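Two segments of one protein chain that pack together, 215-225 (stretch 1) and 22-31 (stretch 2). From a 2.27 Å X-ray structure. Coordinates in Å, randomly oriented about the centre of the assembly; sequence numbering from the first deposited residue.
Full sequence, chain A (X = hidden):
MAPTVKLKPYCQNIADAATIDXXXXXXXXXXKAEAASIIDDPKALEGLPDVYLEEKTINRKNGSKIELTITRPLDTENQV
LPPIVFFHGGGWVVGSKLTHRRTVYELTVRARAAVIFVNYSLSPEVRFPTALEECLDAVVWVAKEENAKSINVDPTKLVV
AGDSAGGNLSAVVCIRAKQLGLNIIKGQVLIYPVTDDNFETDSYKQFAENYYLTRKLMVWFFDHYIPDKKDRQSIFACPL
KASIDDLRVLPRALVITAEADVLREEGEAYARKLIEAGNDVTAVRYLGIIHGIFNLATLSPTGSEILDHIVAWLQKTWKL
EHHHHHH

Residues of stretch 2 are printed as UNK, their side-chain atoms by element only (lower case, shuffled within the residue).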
ATOM      1  N   ARG A 215     -13.317  18.252 -12.471  1.00 12.84           N
ATOM      2  CA  ARG A 215     -14.750  18.067 -12.348  1.00 12.28           C
ATOM      3  C   ARG A 215     -15.390  18.218 -13.713  1.00 15.20           C
ATOM      4  O   ARG A 215     -16.234  17.413 -14.120  1.00 16.69           O
ATOM      5  CB  ARG A 215     -15.330  19.087 -11.386  1.00 14.68           C
ATOM      6  CG  ARG A 215     -16.849  19.168 -11.357  1.00 18.00           C
ATOM      7  CD  ARG A 215     -17.290  20.461 -10.655  1.00 16.85           C
ATOM      8  NE  ARG A 215     -17.354  20.298  -9.214  1.00 23.88           N
ATOM      9  CZ  ARG A 215     -16.973  21.217  -8.327  1.00 24.65           C
ATOM     10  NH1 ARG A 215     -16.488  22.385  -8.722  1.00 25.58           N
ATOM     11  NH2 ARG A 215     -17.064  20.955  -7.029  1.00 24.84           N
ATOM     12  N   LYS A 216     -14.935  19.218 -14.455  1.00 13.85           N
ATOM     13  CA  LYS A 216     -15.464  19.479 -15.782  1.00 16.77           C
ATOM     14  C   LYS A 216     -15.400  18.237 -16.671  1.00 13.62           C
ATOM     15  O   LYS A 216     -16.367  17.869 -17.357  1.00 14.21           O
ATOM     16  CB  LYS A 216     -14.693  20.638 -16.406  1.00 23.44           C
ATOM     17  CG  LYS A 216     -15.427  21.279 -17.541  1.00 30.04           C
ATOM     18  CD  LYS A 216     -14.719  22.523 -18.042  1.00 35.40           C
ATOM     19  CE  LYS A 216     -15.695  23.331 -18.892  1.00 44.54           C
ATOM     20  NZ  LYS A 216     -16.484  22.434 -19.810  1.00 40.41           N
ATOM     21  N   LEU A 217     -14.230  17.615 -16.671  1.00 11.65           N
ATOM     22  CA  LEU A 217     -13.993  16.392 -17.403  1.00 13.44           C
ATOM     23  C   LEU A 217     -14.893  15.236 -16.896  1.00 13.33           C
ATOM     24  O   LEU A 217     -15.450  14.483 -17.690  1.00 13.58           O
ATOM     25  CB  LEU A 217     -12.510  16.038 -17.303  1.00 13.50           C
ATOM     26  CG  LEU A 217     -11.872  15.310 -18.471  1.00 19.58           C
ATOM     27  CD1 LEU A 217     -12.212  15.995 -19.774  1.00 16.42           C
ATOM     28  CD2 LEU A 217     -10.371  15.312 -18.258  1.00 23.47           C
ATOM     29  N   MET A 218     -15.069  15.113 -15.585  1.00 15.82           N
ATOM     30  CA  MET A 218     -15.934  14.051 -15.068  1.00 14.18           C
ATOM     31  C   MET A 218     -17.371  14.245 -15.579  1.00 15.81           C
ATOM     32  O   MET A 218     -18.017  13.284 -16.006  1.00 12.68           O
ATOM     33  CB  MET A 218     -15.897  14.010 -13.531  1.00 11.36           C
ATOM     34  CG  MET A 218     -14.674  13.270 -12.952  1.00 14.61           C
ATOM     35  SD  MET A 218     -14.442  11.601 -13.642  1.00 13.89           S
ATOM     36  CE  MET A 218     -16.022  10.840 -13.226  1.00 15.63           C
ATOM     37  N   VAL A 219     -17.839  15.496 -15.592  1.00 13.76           N
ATOM     38  CA  VAL A 219     -19.169  15.816 -16.085  1.00 12.12           C
ATOM     39  C   VAL A 219     -19.311  15.463 -17.550  1.00 14.48           C
ATOM     40  O   VAL A 219     -20.295  14.841 -17.965  1.00 15.18           O
ATOM     41  CB  VAL A 219     -19.493  17.319 -15.869  1.00 19.92           C
ATOM     42  CG1 VAL A 219     -20.765  17.731 -16.625  1.00 13.43           C
ATOM     43  CG2 VAL A 219     -19.623  17.600 -14.376  1.00 12.61           C
ATOM     44  N   TRP A 220     -18.309  15.837 -18.332  1.00 11.77           N
ATOM     45  CA  TRP A 220     -18.288  15.489 -19.740  1.00 12.07           C
ATOM     46  C   TRP A 220     -18.353  13.953 -19.988  1.00 16.18           C
ATOM     47  O   TRP A 220     -19.137  13.441 -20.828  1.00 17.93           O
ATOM     48  CB  TRP A 220     -17.035  16.106 -20.339  1.00 13.97           C
ATOM     49  CG  TRP A 220     -16.877  16.021 -21.809  1.00 16.82           C
ATOM     50  CD1 TRP A 220     -17.543  16.755 -22.756  1.00 17.56           C
ATOM     51  CD2 TRP A 220     -15.936  15.207 -22.517  1.00 17.28           C
ATOM     52  NE1 TRP A 220     -17.085  16.423 -24.008  1.00 16.65           N
ATOM     53  CE2 TRP A 220     -16.099  15.479 -23.890  1.00 18.11           C
ATOM     54  CE3 TRP A 220     -14.973  14.269 -22.122  1.00 18.85           C
ATOM     55  CZ2 TRP A 220     -15.347  14.832 -24.875  1.00 17.78           C
ATOM     56  CZ3 TRP A 220     -14.217  13.636 -23.093  1.00 19.74           C
ATOM     57  CH2 TRP A 220     -14.409  13.919 -24.461  1.00 21.17           C
ATOM     58  N   PHE A 221     -17.533  13.224 -19.244  1.00 11.88           N
ATOM     59  CA  PHE A 221     -17.526  11.766 -19.300  1.00 13.83           C
ATOM     60  C   PHE A 221     -18.904  11.172 -18.988  1.00 13.68           C
ATOM     61  O   PHE A 221     -19.457  10.393 -19.763  1.00 12.90           O
ATOM     62  CB  PHE A 221     -16.521  11.217 -18.302  1.00 12.80           C
ATOM     63  CG  PHE A 221     -15.087  11.394 -18.706  1.00 12.64           C
ATOM     64  CD1 PHE A 221     -14.709  11.325 -20.038  1.00 10.27           C
ATOM     65  CD2 PHE A 221     -14.106  11.557 -17.730  1.00 11.30           C
ATOM     66  CE1 PHE A 221     -13.375  11.453 -20.389  1.00 15.18           C
ATOM     67  CE2 PHE A 221     -12.777  11.677 -18.063  1.00  9.93           C
ATOM     68  CZ  PHE A 221     -12.401  11.619 -19.387  1.00 13.76           C
ATOM     69  N   PHE A 222     -19.458  11.551 -17.846  1.00 12.54           N
ATOM     70  CA  PHE A 222     -20.777  11.058 -17.451  1.00 16.25           C
ATOM     71  C   PHE A 222     -21.873  11.407 -18.486  1.00 19.72           C
ATOM     72  O   PHE A 222     -22.760  10.580 -18.781  1.00 15.25           O
ATOM     73  CB  PHE A 222     -21.149  11.638 -16.088  1.00 13.19           C
ATOM     74  CG  PHE A 222     -20.958  10.676 -14.922  1.00 18.22           C
ATOM     75  CD1 PHE A 222     -21.905   9.687 -14.645  1.00 19.05           C
ATOM     76  CD2 PHE A 222     -19.852  10.790 -14.086  1.00 18.18           C
ATOM     77  CE1 PHE A 222     -21.741   8.806 -13.554  1.00 21.55           C
ATOM     78  CE2 PHE A 222     -19.673   9.920 -12.995  1.00 18.46           C
ATOM     79  CZ  PHE A 222     -20.623   8.922 -12.731  1.00 15.08           C
ATOM     80  N   ASP A 223     -21.793  12.611 -19.063  1.00 16.07           N
ATOM     81  CA  ASP A 223     -22.806  13.044 -20.024  1.00 18.57           C
ATOM     82  C   ASP A 223     -22.722  12.213 -21.301  1.00 16.54           C
ATOM     83  O   ASP A 223     -23.744  11.910 -21.913  1.00 16.06           O
ATOM     84  CB  ASP A 223     -22.676  14.540 -20.344  1.00 20.84           C
ATOM     85  CG  ASP A 223     -23.281  15.417 -19.268  1.00 21.39           C
ATOM     86  OD1 ASP A 223     -24.122  14.908 -18.495  1.00 28.41           O
ATOM     87  OD2 ASP A 223     -22.910  16.610 -19.188  1.00 23.59           O
ATOM     88  N   HIS A 224     -21.516  11.846 -21.721  1.00 15.19           N
ATOM     89  CA  HIS A 224     -21.429  10.917 -22.860  1.00 16.13           C
ATOM     90  C   HIS A 224     -21.857   9.472 -22.525  1.00 16.12           C
ATOM     91  O   HIS A 224     -22.431   8.783 -23.374  1.00 13.41           O
ATOM     92  CB  HIS A 224     -20.012  10.881 -23.442  1.00 15.79           C
ATOM     93  CG  HIS A 224     -19.662  12.070 -24.289  1.00 22.75           C
ATOM     94  ND1 HIS A 224     -20.396  12.440 -25.399  1.00 22.58           N
ATOM     95  CD2 HIS A 224     -18.628  12.940 -24.218  1.00 20.58           C
ATOM     96  CE1 HIS A 224     -19.840  13.497 -25.962  1.00 19.61           C
ATOM     97  NE2 HIS A 224     -18.769  13.825 -25.261  1.00 23.91           N
ATOM     98  N   TYR A 225     -21.539   9.003 -21.317  1.00 13.24           N
ATOM     99  CA  TYR A 225     -21.784   7.595 -20.924  1.00 17.18           C
ATOM    100  C   TYR A 225     -23.253   7.317 -20.571  1.00 14.92           C
ATOM    101  O   TYR A 225     -23.835   6.310 -20.997  1.00 12.88           O
ATOM    102  CB  TYR A 225     -20.878   7.245 -19.730  1.00 14.54           C
ATOM    103  CG  TYR A 225     -20.844   5.802 -19.232  1.00 14.26           C
ATOM    104  CD1 TYR A 225     -21.033   5.512 -17.878  1.00 12.21           C
ATOM    105  CD2 TYR A 225     -20.559   4.756 -20.087  1.00 12.90           C
ATOM    106  CE1 TYR A 225     -20.975   4.223 -17.402  1.00 13.13           C
ATOM    107  CE2 TYR A 225     -20.488   3.450 -19.622  1.00 13.10           C
ATOM    108  CZ  TYR A 225     -20.696   3.196 -18.278  1.00 14.86           C
ATOM    109  OH  TYR A 225     -20.630   1.902 -17.805  1.00 18.41           O
ATOM    110  N   UNK A  22     -10.267  19.112 -23.447  1.00 34.20           N
ATOM    111  CA  UNK A  22     -10.833  18.060 -24.283  1.00 33.31           C
ATOM    112  C   UNK A  22     -12.353  18.193 -24.422  1.00 30.11           C
ATOM    113  O   UNK A  22     -12.927  17.683 -25.388  1.00 28.55           O
ATOM    114  o   UNK A  22      -9.135  16.338 -23.938  1.00 35.29           O
ATOM    115  c   UNK A  22     -10.497  16.668 -23.735  1.00 30.84           C
ATOM    116  N   UNK A  23     -13.000  18.864 -23.472  1.00 24.17           N
ATOM    117  CA  UNK A  23     -14.455  18.982 -23.508  1.00 32.00           C
ATOM    118  C   UNK A  23     -14.911  19.875 -24.660  1.00 34.00           C
ATOM    119  O   UNK A  23     -16.115  19.981 -24.914  1.00 35.66           O
ATOM    120  c   UNK A  23     -15.058  19.527 -22.177  1.00 27.58           C
ATOM    121  o   UNK A  23     -14.741  20.909 -22.003  1.00 31.69           O
ATOM    122  c   UNK A  23     -14.568  18.711 -20.979  1.00 27.95           C
ATOM    123  N   UNK A  24     -13.966  20.530 -25.339  1.00 29.18           N
ATOM    124  CA  UNK A  24     -14.310  21.430 -26.442  1.00 30.33           C
ATOM    125  C   UNK A  24     -14.270  20.712 -27.783  1.00 36.41           C
ATOM    126  O   UNK A  24     -14.565  21.305 -28.829  1.00 31.70           O
ATOM    127  c   UNK A  24     -14.774  23.843 -24.849  1.00 40.63           C
ATOM    128  c   UNK A  24     -13.373  23.472 -25.246  1.00 33.86           C
ATOM    129  o   UNK A  24     -15.417  24.671 -25.495  1.00 43.32           O
ATOM    130  c   UNK A  24     -13.364  22.630 -26.491  1.00 31.87           C
ATOM    131  n   UNK A  24     -15.267  23.227 -23.779  1.00 49.14           N
ATOM    132  N   UNK A  25     -13.877  19.443 -27.754  1.00 31.43           N
ATOM    133  CA  UNK A  25     -13.721  18.682 -28.977  1.00 27.75           C
ATOM    134  C   UNK A  25     -14.602  17.444 -29.026  1.00 27.59           C
ATOM    135  O   UNK A  25     -15.021  16.935 -27.993  1.00 33.40           O
ATOM    136  o   UNK A  25      -9.084  22.909 -30.032  1.00 43.59           O
ATOM    137  c   UNK A  25     -11.383  19.526 -29.361  1.00 34.01           C
ATOM    138  c   UNK A  25      -9.973  21.288 -28.514  1.00 40.64           C
ATOM    139  c   UNK A  25     -10.742  20.163 -28.305  1.00 36.71           C
ATOM    140  c   UNK A  25      -9.851  21.788 -29.792  1.00 40.77           C
ATOM    141  c   UNK A  25     -10.488  21.173 -30.852  1.00 43.15           C
ATOM    142  c   UNK A  25     -12.243  18.308 -29.126  1.00 32.98           C
ATOM    143  c   UNK A  25     -11.254  20.060 -30.631  1.00 32.18           C
ATOM    144  N   UNK A  26     -14.884  16.951 -30.236  1.00 26.50           N
ATOM    145  CA  UNK A  26     -15.554  15.655 -30.399  1.00 28.83           C
ATOM    146  C   UNK A  26     -14.660  14.485 -29.960  1.00 30.31           C
ATOM    147  O   UNK A  26     -13.432  14.540 -30.142  1.00 29.12           O
ATOM    148  c   UNK A  26     -14.664  17.635 -31.524  1.00 31.33           C
ATOM    149  c   UNK A  26     -15.673  16.996 -32.412  1.00 33.68           C
ATOM    150  c   UNK A  26     -15.819  15.575 -31.903  1.00 31.37           C
ATOM    151  N   UNK A  27     -15.265  13.442 -29.375  1.00 24.80           N
ATOM    152  CA  UNK A  27     -14.494  12.298 -28.863  1.00 25.87           C
ATOM    153  C   UNK A  27     -13.487  11.655 -29.843  1.00 28.33           C
ATOM    154  O   UNK A  27     -12.404  11.304 -29.356  1.00 22.58           O
ATOM    155  c   UNK A  27     -15.593  11.313 -28.453  1.00 24.33           C
ATOM    156  c   UNK A  27     -16.671  13.419 -28.913  1.00 23.17           C
ATOM    157  c   UNK A  27     -16.704  12.249 -27.943  1.00 21.92           C
ATOM    158  N   UNK A  28     -13.813  11.471 -31.131  1.00 25.28           N
ATOM    159  CA  UNK A  28     -12.849  10.893 -32.088  1.00 30.79           C
ATOM    160  C   UNK A  28     -11.565  11.756 -32.198  1.00 30.11           C
ATOM    161  O   UNK A  28     -10.436  11.227 -32.289  1.00 30.42           O
ATOM    162  c   UNK A  28     -13.729  11.934 -34.325  1.00 47.66           C
ATOM    163  o   UNK A  28     -15.421  13.562 -34.826  1.00 62.79           O
ATOM    164  o   UNK A  28     -15.997  11.848 -33.562  1.00 54.49           O
ATOM    165  c   UNK A  28     -13.500  10.678 -33.474  1.00 36.05           C
ATOM    166  c   UNK A  28     -15.151  12.489 -34.230  1.00 56.92           C
ATOM    167  N   UNK A  29     -11.735  13.076 -32.124  1.00 30.53           N
ATOM    168  CA  UNK A  29     -10.608  13.999 -32.199  1.00 30.01           C
ATOM    169  C   UNK A  29      -9.723  13.892 -30.958  1.00 22.28           C
ATOM    170  O   UNK A  29      -8.493  13.786 -31.056  1.00 24.01           O
ATOM    171  c   UNK A  29     -11.872  15.586 -33.713  1.00 30.06           C
ATOM    172  c   UNK A  29     -10.000  16.473 -32.288  1.00 33.06           C
ATOM    173  c   UNK A  29     -11.125  15.460 -32.385  1.00 33.40           C
ATOM    174  N   UNK A  30     -10.367  13.863 -29.798  1.00 23.71           N
ATOM    175  CA  UNK A  30      -9.691  13.674 -28.523  1.00 19.95           C
ATOM    176  C   UNK A  30      -8.892  12.359 -28.515  1.00 21.48           C
ATOM    177  O   UNK A  30      -7.724  12.345 -28.121  1.00 21.14           O
ATOM    178  c   UNK A  30     -10.709  13.686 -27.355  1.00 22.75           C
ATOM    179  c   UNK A  30     -11.549  14.944 -27.419  1.00 24.41           C
ATOM    180  c   UNK A  30     -10.002  13.602 -25.986  1.00 19.89           C
ATOM    181  N   UNK A  31      -9.518  11.270 -28.967  1.00 19.00           N
ATOM    182  CA  UNK A  31      -8.855   9.964 -29.026  1.00 22.19           C
ATOM    183  C   UNK A  31      -7.633   9.965 -29.938  1.00 24.59           C
ATOM    184  O   UNK A  31      -6.585   9.379 -29.590  1.00 21.50           O
ATOM    185  c   UNK A  31     -11.065   8.727 -28.582  1.00 19.07           C
ATOM    186  c   UNK A  31      -9.839   8.882 -29.486  1.00 21.96           C
ATOM    187  c   UNK A  31     -14.498   7.654 -28.893  1.00 18.34           C
ATOM    188  n   UNK A  31     -13.279   7.664 -28.370  1.00 18.15           N
ATOM    189  n   UNK A  31     -14.654   7.674 -30.204  1.00 16.31           N
ATOM    190  n   UNK A  31     -15.563   7.635 -28.098  1.00 17.93           N
ATOM    191  c   UNK A  31     -12.047   7.705 -29.152  1.00 20.94           C
TER

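Position 22 carries one carbon and then one oxygen, the smallest hydroxyl side chain. Its CB lies 4.4 Å from CD1 of Leu217, and its backbone O sits 3.8 Å from CZ2 of Trp220. This is Ser22.

Position 23 has a CB bearing one oxygen and one carbon, a fork with one polar and one apolar tip. The carbon tip comes within 3.6 Å of CG of Trp220 and 3.8 Å of CD1 of Leu217, while the oxygen tip is 3.2 Å from NZ of Lys216. A beta-branched alcohol fits: Thr23. Its CA also rests over the five-membered ring of Trp220, 3.8 Å from the centroid and 13° off the normal, a CH-pi contact.

At position 24 three carbons run in line, the third holding one oxygen and one nitrogen. This amide is Gln24. CB points away from the helix, but the chain folds back through m, m so that NE2 donates to OG1 of Thr23 at 3.0 Å.

Position 25 shows a carbon followed by a six-carbon ring bearing an oxygen, hence Tyr25. The end of its side chain leads away; what meets the helix is its backbone O, 3.8 Å from CZ2 of Trp220. Its N closes the turn onto O of Ser22 at 3.1 Å.

Three carbons close onto the backbone N at position 26, so it is Pro26. It touches nothing on the helix and serves as N-cap of the next one.

Position 27 repeats that closed ring, but here the middle ring carbon reaches stretch 1. The residue is Pro27, whose CG lies over one face of the His224 ring, 3.7 Å from NE2, and 4.2 Å from CZ2 of Trp220.

Position 28 has three carbons ending in two oxygens and stays out of reach: Glu28. Position 29, a carbon forked into two carbons, also makes no contact: Val29.

The same fork at position 30 points toward the helix, one methyl lying 4.2 Å from CH2 of Trp220; this is Val30.

Position 31 has three carbons, a nitrogen, and a carbon with two more nitrogens: Arg31. It leaves the helix alone and is hydrogen-bonded elsewhere in the structure.

The contact obeys a compact rule. Lys216, Leu217, Trp220 and His224, spaced along one helical stripe, supply the surface, and Trp220 is its broad centre. Thr23 packs carbon against that indole while its hydroxyl accepts from Lys216 at the exposed margin. Two prolines follow the turn, and the second puts its ring on His224.

Stretch 2 (22-31) STQYPPEVVR
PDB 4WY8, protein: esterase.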